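Local coordinates for secreted protein ASP-2 (Necator americanus, PDB 1U53) that has no established molecular function but is a secreted hookworm protein of the pathogenesis-related-1 (CAP) family and a vaccine antigen against human hookworm infection, at residues A[18-23]-A[102-107]; A[36-41]-A[110-115]; A[49-54]-A[139-144]; A[66-71]-A[149-154]; A[121-126]-A[166-171]. One frame throughout, in Å; residues are numbered along the deposited sequence.

Contact 1: residues A[18-23]-A[102-107]; sequences QKFLEM and EQASKA. Unlike the reference sequence in segment 18-23: M23 (reference Leu).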
# COMPACT_ATOMS: atom_id res chain seq x y z
N GLN A 18 1.95 -8.62 -10.11
CA GLN A 18 1.45 -7.57 -10.99
C GLN A 18 0.21 -6.94 -10.43
O GLN A 18 0.06 -5.73 -10.47
CB GLN A 18 1.17 -8.14 -12.39
CG GLN A 18 2.48 -8.51 -13.09
CD GLN A 18 2.28 -9.06 -14.50
OE1 GLN A 18 1.18 -9.49 -14.88
NE2 GLN A 18 3.34 -9.05 -15.29
N LYS A 19 -0.67 -7.76 -9.85
CA LYS A 19 -1.92 -7.21 -9.31
C LYS A 19 -1.63 -6.25 -8.18
O LYS A 19 -2.16 -5.14 -8.12
CB LYS A 19 -2.86 -8.34 -8.87
CG LYS A 19 -4.23 -7.90 -8.40
CD LYS A 19 -4.98 -7.24 -9.55
CE LYS A 19 -6.39 -6.90 -9.21
NZ LYS A 19 -6.96 -6.07 -10.34
N PHE A 20 -0.73 -6.66 -7.29
CA PHE A 20 -0.39 -5.77 -6.16
C PHE A 20 0.17 -4.44 -6.65
O PHE A 20 -0.27 -3.39 -6.23
CB PHE A 20 0.66 -6.43 -5.24
CG PHE A 20 0.07 -7.30 -4.17
CD1 PHE A 20 -0.84 -6.78 -3.24
CD2 PHE A 20 0.39 -8.64 -4.10
CE1 PHE A 20 -1.41 -7.64 -2.22
CE2 PHE A 20 -0.15 -9.48 -3.08
CZ PHE A 20 -1.05 -8.96 -2.16
N LEU A 21 1.16 -4.49 -7.56
CA LEU A 21 1.78 -3.26 -7.99
C LEU A 21 0.78 -2.38 -8.79
O LEU A 21 0.66 -1.17 -8.55
CB LEU A 21 3.00 -3.57 -8.87
CG LEU A 21 3.77 -2.31 -9.25
CD1 LEU A 21 4.44 -1.61 -8.02
CD2 LEU A 21 4.79 -2.62 -10.32
N GLU A 22 0.05 -2.98 -9.73
CA GLU A 22 -0.90 -2.16 -10.53
C GLU A 22 -2.00 -1.52 -9.69
O GLU A 22 -2.31 -0.33 -9.88
CB GLU A 22 -1.51 -3.04 -11.62
CG GLU A 22 -0.41 -3.39 -12.61
CD GLU A 22 -0.85 -4.37 -13.64
OE1 GLU A 22 -2.07 -4.64 -13.70
OE2 GLU A 22 0.05 -4.86 -14.38
N MET A 23 -2.56 -2.30 -8.76
CA MET A 23 -3.59 -1.81 -7.84
C MET A 23 -3.02 -0.70 -6.99
O MET A 23 -3.66 0.32 -6.77
CB MET A 23 -4.06 -2.89 -6.87
CG MET A 23 -4.74 -3.98 -7.47
SD MET A 23 -6.50 -4.08 -7.13
CE MET A 23 -7.06 -3.12 -5.82
N GLU A 102 -6.04 -8.72 -4.78
CA GLU A 102 -7.09 -7.77 -5.07
C GLU A 102 -7.88 -7.49 -3.82
O GLU A 102 -8.16 -6.34 -3.47
CB GLU A 102 -8.02 -8.38 -6.12
CG GLU A 102 -9.09 -7.41 -6.60
CD GLU A 102 -9.92 -8.04 -7.69
OE1 GLU A 102 -9.64 -9.22 -8.02
OE2 GLU A 102 -10.80 -7.36 -8.24
N GLN A 103 -8.22 -8.55 -3.10
CA GLN A 103 -9.05 -8.36 -1.89
C GLN A 103 -8.32 -7.58 -0.82
O GLN A 103 -8.90 -6.72 -0.13
CB GLN A 103 -9.47 -9.71 -1.34
CG GLN A 103 -10.38 -10.47 -2.26
CD GLN A 103 -11.23 -11.50 -1.50
OE1 GLN A 103 -10.99 -11.80 -0.32
NE2 GLN A 103 -12.24 -12.06 -2.19
N ALA A 104 -7.03 -7.88 -0.66
CA ALA A 104 -6.26 -7.17 0.39
C ALA A 104 -6.14 -5.71 0.07
O ALA A 104 -6.34 -4.84 0.91
CB ALA A 104 -4.87 -7.78 0.51
N SER A 105 -5.86 -5.42 -1.21
CA SER A 105 -5.62 -4.04 -1.61
C SER A 105 -6.91 -3.27 -1.47
O SER A 105 -6.90 -2.13 -1.00
CB SER A 105 -5.09 -3.99 -3.05
OG SER A 105 -3.84 -4.73 -3.18
N LYS A 106 -8.05 -3.87 -1.83
CA LYS A 106 -9.36 -3.21 -1.64
C LYS A 106 -9.66 -2.97 -0.16
O LYS A 106 -10.21 -1.93 0.18
CB LYS A 106 -10.50 -4.04 -2.25
CG LYS A 106 -10.48 -4.09 -3.77
CD LYS A 106 -11.58 -5.08 -4.17
CE LYS A 106 -12.07 -4.92 -5.56
NZ LYS A 106 -13.12 -6.00 -5.85
N ALA A 107 -9.38 -3.94 0.72
CA ALA A 107 -9.71 -3.82 2.15
C ALA A 107 -8.89 -2.70 2.79
O ALA A 107 -9.38 -1.95 3.65
CB ALA A 107 -9.41 -5.13 2.89
O HOH W 1 -9.45 -5.39 -9.55

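Contact 2: residues A[36-41]-A[110-115]; sequences AKDGAG and GELAEK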
# COMPACT_ATOMS: atom_id res chain seq x y z
N ALA A 36 -10.76 10.15 -5.47
CA ALA A 36 -11.08 9.15 -4.43
C ALA A 36 -12.02 9.65 -3.36
O ALA A 36 -11.67 10.60 -2.63
CB ALA A 36 -9.77 8.63 -3.75
N LYS A 37 -13.19 9.01 -3.22
CA LYS A 37 -14.15 9.43 -2.20
C LYS A 37 -13.60 9.27 -0.80
O LYS A 37 -12.98 8.25 -0.47
CB LYS A 37 -15.45 8.63 -2.34
CG LYS A 37 -16.57 9.21 -1.49
CD LYS A 37 -16.89 10.64 -1.96
CE LYS A 37 -18.02 11.32 -1.15
NZ LYS A 37 -17.68 11.66 0.26
N ASP A 38 -13.83 10.27 0.06
CA ASP A 38 -13.36 10.23 1.43
C ASP A 38 -14.61 10.18 2.33
O ASP A 38 -15.55 10.98 2.13
CB ASP A 38 -12.56 11.53 1.65
CG ASP A 38 -11.89 11.61 3.00
OD1 ASP A 38 -12.34 10.97 3.96
OD2 ASP A 38 -10.89 12.36 3.09
N GLY A 39 -14.66 9.22 3.26
CA GLY A 39 -15.81 9.12 4.18
C GLY A 39 -15.98 10.34 5.07
O GLY A 39 -17.08 10.52 5.63
N ALA A 40 -14.94 11.18 5.19
CA ALA A 40 -15.03 12.45 5.96
C ALA A 40 -15.83 13.50 5.20
O ALA A 40 -16.19 14.55 5.79
CB ALA A 40 -13.65 12.99 6.31
N GLY A 41 -16.05 13.27 3.91
CA GLY A 41 -16.74 14.23 3.03
C GLY A 41 -15.93 14.60 1.81
O GLY A 41 -14.69 14.71 1.87
N GLY A 110 -9.95 0.67 1.32
CA GLY A 110 -11.34 0.99 1.67
C GLY A 110 -11.52 1.77 2.96
O GLY A 110 -12.58 2.36 3.16
N GLU A 111 -10.46 1.84 3.78
CA GLU A 111 -10.43 2.66 5.01
C GLU A 111 -10.76 4.13 4.71
O GLU A 111 -11.40 4.80 5.54
CB GLU A 111 -9.07 2.50 5.70
CG GLU A 111 -8.95 1.07 6.24
CD GLU A 111 -7.65 0.77 6.92
OE1 GLU A 111 -6.69 1.56 6.76
OE2 GLU A 111 -7.61 -0.30 7.63
N LEU A 112 -10.33 4.64 3.55
CA LEU A 112 -10.57 6.07 3.25
C LEU A 112 -12.09 6.30 3.13
O LEU A 112 -12.61 7.20 3.78
CB LEU A 112 -9.88 6.45 1.92
CG LEU A 112 -10.22 7.85 1.36
CD1 LEU A 112 -9.77 8.97 2.32
CD2 LEU A 112 -9.59 7.97 -0.05
N ALA A 113 -12.77 5.49 2.33
CA ALA A 113 -14.22 5.68 2.14
C ALA A 113 -15.04 5.31 3.37
O ALA A 113 -16.06 5.96 3.65
CB ALA A 113 -14.71 4.88 0.96
N GLU A 114 -14.66 4.25 4.07
CA GLU A 114 -15.44 3.83 5.24
C GLU A 114 -15.25 4.62 6.52
O GLU A 114 -16.25 4.94 7.21
CB GLU A 114 -15.21 2.36 5.56
CG GLU A 114 -16.20 1.86 6.64
CD GLU A 114 -15.87 0.47 7.18
OE1 GLU A 114 -14.97 -0.21 6.62
OE2 GLU A 114 -16.52 0.06 8.19
N LYS A 115 -13.99 4.88 6.88
CA LYS A 115 -13.64 5.56 8.13
C LYS A 115 -13.45 7.07 7.95
O LYS A 115 -13.66 7.83 8.91
CB LYS A 115 -12.39 4.97 8.77
CG LYS A 115 -12.53 3.42 8.97
CD LYS A 115 -13.83 3.05 9.64
CE LYS A 115 -13.74 1.67 10.33
NZ LYS A 115 -15.09 1.22 10.81

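Contact 3: residues A[49-54]-A[139-144]; sequences KMKTMA and VWQETV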
# COMPACT_ATOMS: atom_id res chain seq x y z
N LYS A 49 2.80 15.56 -5.77
CA LYS A 49 3.97 14.77 -6.17
C LYS A 49 3.87 13.33 -5.66
O LYS A 49 4.78 12.80 -4.96
CB LYS A 49 5.29 15.42 -5.73
CG LYS A 49 5.44 15.68 -4.23
CD LYS A 49 6.79 16.40 -3.95
CE LYS A 49 7.98 15.52 -4.31
NZ LYS A 49 9.31 16.22 -3.92
N MET A 50 2.74 12.69 -5.97
CA MET A 50 2.57 11.30 -5.55
C MET A 50 3.48 10.40 -6.41
O MET A 50 3.38 10.38 -7.65
CB MET A 50 1.10 10.91 -5.75
CG MET A 50 0.78 9.49 -5.38
SD MET A 50 0.85 9.17 -3.60
CE MET A 50 -0.64 9.98 -3.00
N LYS A 51 4.35 9.64 -5.75
CA LYS A 51 5.36 8.90 -6.50
C LYS A 51 4.82 7.54 -6.95
O LYS A 51 4.03 6.89 -6.24
CB LYS A 51 6.64 8.77 -5.66
CG LYS A 51 7.15 10.14 -5.15
CD LYS A 51 8.62 10.05 -4.67
CE LYS A 51 9.24 11.47 -4.45
NZ LYS A 51 10.55 11.30 -3.77
N THR A 52 5.27 7.14 -8.14
CA THR A 52 5.03 5.77 -8.63
C THR A 52 5.83 4.76 -7.80
O THR A 52 7.04 4.97 -7.52
CB THR A 52 5.48 5.68 -10.11
OG1 THR A 52 4.77 6.64 -10.89
CG2 THR A 52 5.12 4.34 -10.68
N MET A 53 5.17 3.64 -7.45
CA MET A 53 5.85 2.52 -6.82
C MET A 53 6.44 1.54 -7.86
O MET A 53 5.95 1.41 -8.99
CB MET A 53 4.92 1.71 -5.91
CG MET A 53 4.50 2.43 -4.65
SD MET A 53 3.26 1.46 -3.80
CE MET A 53 3.35 2.17 -2.16
N ALA A 54 7.54 0.89 -7.45
CA ALA A 54 8.14 -0.19 -8.21
C ALA A 54 8.12 -1.43 -7.34
O ALA A 54 8.23 -1.33 -6.12
CB ALA A 54 9.61 0.11 -8.55
N VAL A 139 -0.92 4.97 0.20
CA VAL A 139 -0.75 6.22 -0.54
C VAL A 139 0.29 7.17 0.05
O VAL A 139 0.26 8.37 -0.22
CB VAL A 139 -2.11 6.97 -0.73
CG1 VAL A 139 -3.17 6.04 -1.46
CG2 VAL A 139 -2.68 7.47 0.64
N TRP A 140 1.22 6.63 0.85
CA TRP A 140 2.29 7.45 1.43
C TRP A 140 3.22 7.93 0.30
O TRP A 140 3.78 7.14 -0.45
CB TRP A 140 3.07 6.60 2.43
CG TRP A 140 3.91 7.44 3.36
CD1 TRP A 140 5.24 7.71 3.27
CD2 TRP A 140 3.44 8.06 4.56
NE1 TRP A 140 5.64 8.48 4.37
CE2 TRP A 140 4.54 8.73 5.15
CE3 TRP A 140 2.19 8.14 5.18
CZ2 TRP A 140 4.41 9.47 6.34
CZ3 TRP A 140 2.05 8.86 6.35
CH2 TRP A 140 3.17 9.53 6.92
N GLN A 141 3.36 9.25 0.18
CA GLN A 141 3.99 9.86 -0.99
C GLN A 141 5.37 9.28 -1.21
O GLN A 141 5.73 8.97 -2.36
CB GLN A 141 4.05 11.36 -0.78
CG GLN A 141 4.99 12.06 -1.75
CD GLN A 141 5.04 13.51 -1.41
OE1 GLN A 141 4.04 14.16 -1.45
NE2 GLN A 141 6.22 14.00 -1.05
N GLU A 142 6.14 9.20 -0.13
CA GLU A 142 7.55 8.88 -0.25
C GLU A 142 7.85 7.39 -0.33
O GLU A 142 8.99 6.98 -0.60
CB GLU A 142 8.35 9.57 0.85
CG GLU A 142 8.28 11.11 0.67
CD GLU A 142 9.00 11.56 -0.55
OE1 GLU A 142 10.00 10.90 -0.92
OE2 GLU A 142 8.62 12.59 -1.16
N THR A 143 6.80 6.56 -0.19
CA THR A 143 7.02 5.12 -0.28
C THR A 143 7.02 4.74 -1.75
O THR A 143 6.03 5.00 -2.46
CB THR A 143 5.90 4.39 0.43
OG1 THR A 143 6.04 4.59 1.83
CG2 THR A 143 6.00 2.87 0.13
N VAL A 144 8.12 4.17 -2.25
CA VAL A 144 8.26 3.90 -3.67
C VAL A 144 8.67 2.45 -4.00
O VAL A 144 8.88 2.13 -5.15
CB VAL A 144 9.27 4.88 -4.32
CG1 VAL A 144 8.74 6.28 -4.23
CG2 VAL A 144 10.61 4.75 -3.61
O HOH W 2 1.96 14.61 -3.21

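Contact 4: residues A[66-71]-A[149-154]; sequences NAKQCV and YVEACS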
# COMPACT_ATOMS: atom_id res chain seq x y z
N ASN A 66 7.31 -12.97 6.99
CA ASN A 66 6.16 -12.84 7.87
C ASN A 66 5.09 -13.82 7.46
O ASN A 66 4.67 -14.69 8.24
CB ASN A 66 5.62 -11.39 7.81
CG ASN A 66 4.42 -11.14 8.73
OD1 ASN A 66 3.74 -12.07 9.13
ND2 ASN A 66 4.17 -9.86 9.07
N ALA A 67 4.66 -13.72 6.21
CA ALA A 67 3.56 -14.60 5.74
C ALA A 67 3.81 -16.06 6.05
O ALA A 67 2.90 -16.72 6.45
CB ALA A 67 3.31 -14.40 4.26
N LYS A 68 5.03 -16.57 5.83
CA LYS A 68 5.26 -18.01 5.96
C LYS A 68 5.04 -18.53 7.38
O LYS A 68 4.88 -19.74 7.59
CB LYS A 68 6.68 -18.37 5.53
CG LYS A 68 6.86 -18.29 4.02
CD LYS A 68 6.17 -19.47 3.39
CE LYS A 68 6.62 -19.74 1.97
NZ LYS A 68 5.66 -20.66 1.30
N GLN A 69 5.10 -17.65 8.39
CA GLN A 69 4.86 -18.12 9.77
C GLN A 69 3.39 -18.42 10.07
O GLN A 69 3.07 -19.07 11.08
CB GLN A 69 5.35 -17.09 10.77
CG GLN A 69 6.80 -16.72 10.63
CD GLN A 69 7.16 -15.56 11.53
OE1 GLN A 69 6.94 -15.60 12.76
NE2 GLN A 69 7.73 -14.52 10.94
N CYS A 70 2.48 -17.94 9.22
CA CYS A 70 1.06 -18.27 9.30
C CYS A 70 0.46 -17.87 10.66
O CYS A 70 -0.35 -18.59 11.22
CB CYS A 70 0.83 -19.77 8.99
SG CYS A 70 0.97 -20.08 7.21
N VAL A 71 0.91 -16.73 11.17
CA VAL A 71 0.34 -16.07 12.34
C VAL A 71 -0.02 -14.67 11.87
O VAL A 71 0.82 -13.95 11.29
CB VAL A 71 1.34 -15.95 13.48
CG1 VAL A 71 0.66 -15.29 14.67
CG2 VAL A 71 1.83 -17.38 13.89
N TYR A 149 3.65 -10.92 -0.24
CA TYR A 149 3.58 -12.37 -0.35
C TYR A 149 2.22 -12.84 0.13
O TYR A 149 1.69 -12.29 1.12
CB TYR A 149 4.71 -13.02 0.45
CG TYR A 149 4.95 -14.48 0.10
CD1 TYR A 149 5.83 -14.83 -0.93
CD2 TYR A 149 4.28 -15.50 0.78
CE1 TYR A 149 6.00 -16.16 -1.27
CE2 TYR A 149 4.46 -16.82 0.45
CZ TYR A 149 5.33 -17.15 -0.56
OH TYR A 149 5.54 -18.49 -0.88
N VAL A 150 1.67 -13.86 -0.53
CA VAL A 150 0.39 -14.50 -0.17
C VAL A 150 0.68 -15.94 0.14
O VAL A 150 1.29 -16.67 -0.70
CB VAL A 150 -0.61 -14.46 -1.32
CG1 VAL A 150 -1.93 -15.13 -0.93
CG2 VAL A 150 -0.82 -13.00 -1.81
N GLU A 151 0.30 -16.35 1.35
CA GLU A 151 0.55 -17.71 1.81
C GLU A 151 -0.76 -18.42 2.07
O GLU A 151 -1.62 -17.90 2.77
CB GLU A 151 1.36 -17.68 3.11
CG GLU A 151 1.70 -19.08 3.70
CD GLU A 151 2.69 -19.92 2.90
OE1 GLU A 151 3.07 -19.53 1.78
OE2 GLU A 151 3.05 -21.03 3.39
N ALA A 152 -0.88 -19.66 1.57
CA ALA A 152 -2.04 -20.47 1.89
C ALA A 152 -1.74 -21.23 3.13
O ALA A 152 -1.11 -22.30 3.07
CB ALA A 152 -2.34 -21.44 0.76
N CYS A 153 -2.16 -20.70 4.28
CA CYS A 153 -1.91 -21.36 5.54
C CYS A 153 -2.99 -22.38 5.78
O CYS A 153 -3.94 -22.49 4.99
CB CYS A 153 -1.92 -20.34 6.66
SG CYS A 153 -0.68 -19.07 6.49
N SER A 154 -2.89 -23.11 6.87
CA SER A 154 -3.84 -24.20 7.09
C SER A 154 -5.27 -23.68 7.17
O SER A 154 -6.20 -24.27 6.59
CB SER A 154 -3.49 -24.97 8.36
OG SER A 154 -2.21 -25.57 8.20
O HOH W 3 4.04 -21.61 5.91

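Contact 5: residues A[121-126]-A[166-171]; sequences LKLTGG and AGNMMG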
# COMPACT_ATOMS: atom_id res chain seq x y z
N LEU A 121 -3.81 16.14 6.31
CA LEU A 121 -3.14 14.86 6.07
C LEU A 121 -2.04 14.56 7.05
O LEU A 121 -1.28 13.58 6.88
CB LEU A 121 -2.64 14.79 4.63
CG LEU A 121 -3.72 14.99 3.59
CD1 LEU A 121 -3.05 14.83 2.23
CD2 LEU A 121 -4.86 13.97 3.77
N LYS A 122 -1.93 15.39 8.09
CA LYS A 122 -1.00 15.11 9.19
C LYS A 122 -1.36 13.84 9.94
O LYS A 122 -2.48 13.70 10.46
CB LYS A 122 -1.00 16.28 10.19
CG LYS A 122 0.10 16.24 11.23
CD LYS A 122 -0.03 17.43 12.17
CE LYS A 122 1.11 17.49 13.15
NZ LYS A 122 0.85 16.52 14.24
N LEU A 123 -0.44 12.92 10.03
CA LEU A 123 -0.77 11.68 10.71
C LEU A 123 -0.75 11.84 12.24
O LEU A 123 0.26 11.53 12.86
CB LEU A 123 0.17 10.56 10.28
CG LEU A 123 -0.31 9.21 10.81
CD1 LEU A 123 -1.68 8.85 10.24
CD2 LEU A 123 0.70 8.11 10.52
N THR A 124 -1.86 12.31 12.81
CA THR A 124 -2.05 12.46 14.27
C THR A 124 -2.55 11.20 14.95
O THR A 124 -3.11 10.33 14.29
CB THR A 124 -3.17 13.45 14.55
OG1 THR A 124 -4.37 12.96 13.93
CG2 THR A 124 -2.83 14.82 13.97
N GLY A 125 -2.41 11.13 16.28
CA GLY A 125 -2.93 9.98 17.03
C GLY A 125 -4.40 9.85 16.74
O GLY A 125 -4.93 8.75 16.54
N GLY A 126 -5.08 10.98 16.68
CA GLY A 126 -6.50 10.97 16.46
C GLY A 126 -6.81 10.39 15.10
O GLY A 126 -7.75 9.63 14.95
N ALA A 166 9.55 3.21 4.78
CA ALA A 166 8.33 3.07 5.60
C ALA A 166 7.48 4.35 5.63
O ALA A 166 8.02 5.47 5.70
CB ALA A 166 8.67 2.67 7.03
N GLY A 167 6.16 4.18 5.59
CA GLY A 167 5.27 5.33 5.77
C GLY A 167 4.77 5.39 7.19
O GLY A 167 5.41 4.84 8.10
N ASN A 168 3.67 6.10 7.40
CA ASN A 168 3.01 6.19 8.72
C ASN A 168 3.94 6.70 9.80
O ASN A 168 3.93 6.20 10.94
CB ASN A 168 2.44 4.84 9.10
CG ASN A 168 1.24 4.49 8.24
OD1 ASN A 168 0.83 5.29 7.41
ND2 ASN A 168 0.64 3.33 8.49
N MET A 169 4.74 7.69 9.44
CA MET A 169 5.60 8.39 10.40
C MET A 169 4.75 9.39 11.19
O MET A 169 4.09 10.27 10.61
CB MET A 169 6.76 9.03 9.64
CG MET A 169 7.66 7.97 8.97
SD MET A 169 9.30 8.53 8.41
CE MET A 169 8.68 9.95 7.53
N MET A 170 4.72 9.21 12.51
CA MET A 170 3.91 10.01 13.41
C MET A 170 4.15 11.49 13.18
O MET A 170 5.29 11.95 13.11
CB MET A 170 4.21 9.62 14.88
CG MET A 170 3.37 10.32 15.95
SD MET A 170 3.72 9.70 17.64
CE MET A 170 5.34 10.36 17.91
N GLY A 171 3.07 12.24 13.02
CA GLY A 171 3.17 13.68 12.92
C GLY A 171 3.50 14.23 11.54
O GLY A 171 3.47 15.45 11.35

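Contact 1: residues A[18-23]-A[102-107]
Two helices of the CAP-fold α-β-α sandwich, 14-32 and 97-109, lie side by side where K19, F20 and M23 face E102, A104 and S105. The two short segments run nearly the same way, their axes 26° apart and 9.7 Å at closest approach. F20 carries the buried part: A104 CB sits at the ring edge, 4.4 Å from F20 CE1, while S105 OG approaches F20 CD1 obliquely at 3.6 Å. That hydroxyl is bonded to A101 O in its own helix, and the ring also packs on L146, V150 and V159 of the sheet. M23 CE rests 3.5 Å from S105 CB, though the course of the M23 chain is doubtful. Toward solvent, K19 CG, anti to the backbone N (chi1 -175°), lies 4.1 Å from E102 N, and K19 CE 3.8 Å from E102 CG. K19 NZ remains 4.6 Å from E102 OE2, beyond a salt bridge; a water joins them, accepting from the lysine and donating weakly to the carboxylate. K106 NZ forms a salt bridge to E102 OE2 at 3.6 Å. An apolar interior thus gives way to a charged outer edge, where two lysines would probably help keep E102 ionised.

Contact 2: residues A[36-41]-A[110-115]
L112 and D38 both turn CG anti to the backbone N (chi1 171° and -175°), and chi2 of L112 (63°) sets its CD1 methyl toward the aspartate. The two side chains cross at about a right angle. L112 CD1 settles 3.5 Å from D38 CG and within van der Waals range of both carboxylate oxygens. The other branch, L112 CD2, packs on A36 CB at 3.8 Å, and L112 CG comes to 3.3 Å from K37 O, so the leucine fits closely into the backbone of 36-38. Beside this apolar contact, G39 N donates to L112 O over 2.9 Å in a nearly straight bond. Having no side chain, G39 lies close on the helix, its CA 3.2 Å from A113 O. The loop is held in shape from within. D38 to G41 form a type I turn, and D38 OD1 accepts from A40 N at 2.9 Å, from above the carboxylate plane, making an Asx turn. K37 NZ and G41 N reach D38 O from opposite faces of its plane. The carboxylate is buried yet well satisfied, since V117 N also donates to OD1 and G118 N to OD2. The same short helix carries E111, bonded to H134 and Y135 N. Overall, an Asx-turn loop following helix 14-32 is docked onto helix 111-115 of the CAP domain, with one leucine as the apolar plug and one backbone bond as the fastening.

Contact 3: residues A[49-54]-A[139-144]
K51 and E142 make the charged link of this contact: K51 NZ donates to E142 OE1 at 2.9 Å, arriving on the syn side of the carboxylate. The other oxygen, E142 OE2, uses its anti lone pair to accept from Q141 NE2 at 2.8 Å, in the plane of the amide, so neighbouring side chains hold both carboxylate oxygens. The Q141 amide in turn lies against the K49 chain, with K49 CG 3.5 Å from Q141 OE1. A water accepts from K49 N and donates to that OE1, which also takes the backbone N of E176. Nearer its backbone, K51 meets V144, whose CG1 is 3.6 Å from K51 CB. On the inner side, M50 bends at chi2 (70°) and chi3, and its CE lies 3.3 Å from V139 O; M53, more extended, ends with CE 3.6 Å from T143 CG2. At the far end A54 N donates to V144 O over 2.9 Å. Further out, R28 of helix 14-32 ties the two loops together through K51 O and W140 O, N25 holds M53 N, and T143 OG1 bonds to P165 O. W140 to T143 form a type I turn at the end of GHYTQMVWQET, which matches the first CRISP family signature. The two loops thereby lead into strands 54-55 and 145-152, which pair in parallel at one edge of the central CAP sheet.

Contact 4: residues A[66-71]-A[149-154]
A67 and C70, the first and last residues of a type I turn at the end of helix 57-67, lie opposite E151 and C153 of the other segment, with A67 and E151 CA atoms 5.8 Å apart; C70 leaves the helix with positive phi. A disulfide fastens the end of the contact: C70 SG to C153 SG is 2.1 Å, with a left-handed chi3 of -86°. E151 CG packs against this bridge, 3.7 Å from C70 SG. Next to it, A67 CB meets the Y149 ring obliquely, 3.8 Å from CD2. A bend at chi2 (-74°) turns K68 CD toward the E151 carboxylate; further out, K68 NZ gives a salt bridge to E151 OE1 at 2.9 Å, on the syn side of the carboxylate, and a hydrogen bond to Y149 OH at 3.1 Å. The lysine and glutamate chains cross at about a right angle. Y149 OH has its main partner in N10 O, so the phenol is anchored beyond this pair. The remaining oxygen, E151 OE2, accepts from a water at 2.8 Å that also donates to K68 O, adding a water-mediated link between turn and strand. Y149 and E151 pair through their backbones with V160 and Y158 of strand 157-164, on which A67 and N66 also pack. Helix 57-67 thus covers the side of the sheet that Y149 and E151 face, whereas V150 packs on helix 97-109.

Contact 5: residues A[121-126]-A[166-171]
L123 points toward the 166-171 loop, and one branch does the touching: CD2 lies 3.5 Å from N168 CA and 4.0 Å from N168 CB. With CG anti to the backbone N (chi1 -171°) and chi2 of 63° setting the CD branches, CD2 is the one that reaches N168. L123 CB stands 3.9 Å from M169 O. The leucine therefore meets the backbone side of the asparagine, whose amide is engaged elsewhere: OD1 bonds to T136 OG1 and ND2 to G133 O. K122 takes the other flank. Its CG is 3.5 Å from G171 O, and a bend at chi4 (-79°) leaves NZ 3.9 Å from G171 CA, so this is an aliphatic chain lying over a glycine rather than a polar bond. Between the two side chains G171 N donates to L123 O over 2.9 Å. L123 is also the centre of an inverse gamma turn, closed by a weak bond from T124 N to K122 O. T124 then caps helix 125-128 through OG1, which accepts from L127 N. F128 of that short helix touches both L123 and N168. The 166-171 loop, which follows strand 157-164, is thus pinned at the surface to the start of helix 125-128 and, through N168, to the first turn of helix 133-138.

How the contacts relate
Contacts 1 and 3 lie nearest the chain's centre and touch through L21 and M53, since helix 14-32 serves both. Contacts 1 and 4 grip strand 145-152 from opposite faces and meet where F20 packs on V150. Contact 5 is a surface contact, yet it joins contact 3 where the W140 ring rests on G167 and N168. Contacts 2 and 4 are partly buried but far from the centre; helix 111-115 connects contact 2 to contact 1 through helix 97-109. Their chemistry differs accordingly: contact 1 has no direct hydrogen bond across it, contacts 2 and 5 each depend on one backbone bond plus a leucine, contacts 3 and 4 each have a lysine-glutamate salt bridge, and contact 4 alone is covalent.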